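Long-range contact in nicking enzyme (Staphylococcus aureus, PDB 4HTE), which probably nicks plasmid DNA at the origin of transfer as a MobA/MobL-family relaxase, supporting conjugative spread of antibiotic resistance, here represented by its helical C-terminal domain: residues A[270-275]-A[333-338]. Numbering follows the deposited sequence.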
# COMPACT_ATOMS: atom_id res chain seq x y z
N GLY A 270 -26.02 -8.12 -10.17
CA GLY A 270 -25.82 -9.55 -10.03
C GLY A 270 -25.51 -10.24 -11.35
O GLY A 270 -25.27 -11.45 -11.38
N ASN A 271 -25.50 -9.48 -12.44
CA ASN A 271 -25.26 -10.04 -13.76
C ASN A 271 -23.85 -9.76 -14.24
O ASN A 271 -23.29 -8.69 -13.98
CB ASN A 271 -26.27 -9.49 -14.78
CG ASN A 271 -27.71 -9.73 -14.37
OD1 ASN A 271 -28.55 -8.84 -14.47
ND2 ASN A 271 -28.00 -10.94 -13.92
N PHE A 272 -23.28 -10.73 -14.95
CA PHE A 272 -21.91 -10.60 -15.43
C PHE A 272 -21.83 -9.66 -16.64
O PHE A 272 -22.81 -9.46 -17.35
CB PHE A 272 -21.34 -11.97 -15.79
CG PHE A 272 -19.92 -11.93 -16.29
CD1 PHE A 272 -18.86 -11.84 -15.39
CD2 PHE A 272 -19.64 -11.98 -17.64
CE1 PHE A 272 -17.55 -11.80 -15.84
CE2 PHE A 272 -18.33 -11.94 -18.10
CZ PHE A 272 -17.29 -11.85 -17.20
N ILE A 273 -20.65 -9.10 -16.87
CA ILE A 273 -20.42 -8.20 -18.00
C ILE A 273 -19.02 -8.45 -18.57
O ILE A 273 -18.07 -8.61 -17.81
CB ILE A 273 -20.50 -6.73 -17.58
CG1 ILE A 273 -21.86 -6.42 -16.95
CG2 ILE A 273 -20.26 -5.82 -18.77
CD1 ILE A 273 -21.97 -5.03 -16.40
N PRO A 274 -18.89 -8.49 -19.91
CA PRO A 274 -17.58 -8.75 -20.51
C PRO A 274 -16.81 -7.47 -20.83
O PRO A 274 -17.34 -6.56 -21.48
CB PRO A 274 -17.94 -9.49 -21.79
CG PRO A 274 -19.36 -9.04 -22.14
CD PRO A 274 -19.92 -8.29 -20.95
N LYS A 275 -15.56 -7.40 -20.38
CA LYS A 275 -14.69 -6.27 -20.68
C LYS A 275 -14.38 -6.16 -22.17
O LYS A 275 -14.22 -5.06 -22.69
CB LYS A 275 -13.38 -6.40 -19.88
CG LYS A 275 -12.25 -5.50 -20.37
CD LYS A 275 -11.31 -5.14 -19.23
CE LYS A 275 -9.98 -4.61 -19.74
NZ LYS A 275 -9.14 -4.08 -18.63
N TYR A 333 -9.70 -15.45 -18.82
CA TYR A 333 -10.19 -16.82 -18.75
C TYR A 333 -11.58 -16.82 -18.12
O TYR A 333 -12.52 -17.36 -18.69
CB TYR A 333 -9.22 -17.68 -17.93
CG TYR A 333 -9.35 -19.18 -18.13
CD1 TYR A 333 -10.53 -19.77 -18.57
CD2 TYR A 333 -8.27 -20.02 -17.88
CE1 TYR A 333 -10.63 -21.14 -18.74
CE2 TYR A 333 -8.36 -21.39 -18.05
CZ TYR A 333 -9.54 -21.94 -18.48
OH TYR A 333 -9.64 -23.30 -18.66
N GLN A 334 -11.69 -16.19 -16.96
CA GLN A 334 -12.97 -16.09 -16.27
C GLN A 334 -14.05 -15.56 -17.21
O GLN A 334 -15.17 -16.06 -17.21
CB GLN A 334 -12.83 -15.17 -15.07
CG GLN A 334 -13.96 -15.28 -14.07
CD GLN A 334 -13.82 -14.27 -12.96
OE1 GLN A 334 -13.65 -13.08 -13.21
NE2 GLN A 334 -13.88 -14.74 -11.72
N GLU A 335 -13.70 -14.55 -17.99
CA GLU A 335 -14.63 -13.96 -18.95
C GLU A 335 -15.07 -14.99 -19.98
O GLU A 335 -16.26 -15.19 -20.20
CB GLU A 335 -13.98 -12.77 -19.66
CG GLU A 335 -14.86 -11.54 -19.76
CD GLU A 335 -14.37 -10.55 -20.80
OE1 GLU A 335 -14.22 -9.36 -20.46
OE2 GLU A 335 -14.14 -10.96 -21.95
N SER A 336 -14.09 -15.62 -20.63
CA SER A 336 -14.36 -16.62 -21.66
C SER A 336 -15.28 -17.71 -21.14
O SER A 336 -16.28 -18.06 -21.79
CB SER A 336 -13.06 -17.24 -22.15
OG SER A 336 -12.18 -16.25 -22.66
N ASN A 337 -14.94 -18.27 -19.98
CA ASN A 337 -15.73 -19.33 -19.38
C ASN A 337 -17.18 -18.90 -19.17
O ASN A 337 -18.11 -19.68 -19.36
CB ASN A 337 -15.11 -19.75 -18.04
CG ASN A 337 -15.70 -21.04 -17.50
OD1 ASN A 337 -16.76 -21.49 -17.94
ND2 ASN A 337 -15.03 -21.63 -16.52
N GLU A 338 -17.36 -17.64 -18.77
CA GLU A 338 -18.68 -17.12 -18.43
C GLU A 338 -19.56 -16.95 -19.66
O GLU A 338 -20.72 -17.36 -19.66
CB GLU A 338 -18.55 -15.79 -17.69
CG GLU A 338 -19.73 -15.45 -16.79
CD GLU A 338 -19.82 -16.38 -15.60
OE1 GLU A 338 -18.95 -17.27 -15.46
OE2 GLU A 338 -20.77 -16.22 -14.79
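F272 turns one ring face to the aliphatic part of E338: E338 CG stands 3.7 Å from the ring centroid and 20° off the ring normal, a CH-pi contact shifted toward the rim. F272 CG is anti to the backbone N (chi1 -179°), and the ring edge meets a second glutamate one turn earlier on the helix, F272 CZ lying 3.5 Å from E335 CG. That methylene sits near the ring plane and is the E335 side-chain atom that meets the edge; the carboxylate lies beyond it. The contact joins the loop between helices 245-269 and 278-293 to helix 327-339, in an all-helical domain. Beyond CG the E335 chain is extended, carrying its carboxylate past P274, whose CB lies 3.9 Å from E335 CD, toward the backbone of K275, shortly before helix 278-293. The hydrogen bond from K275 N to E335 OE1 is modelled too short and bent, and is therefore doubtful in detail. Y276 N also donates to OE1, while OE2 forms a salt bridge with R281, so this buried acid has partners on both oxygens. K275 runs away from E335, its NZ salt-bridged to D320, a calcium-binding residue in a structure of this protein.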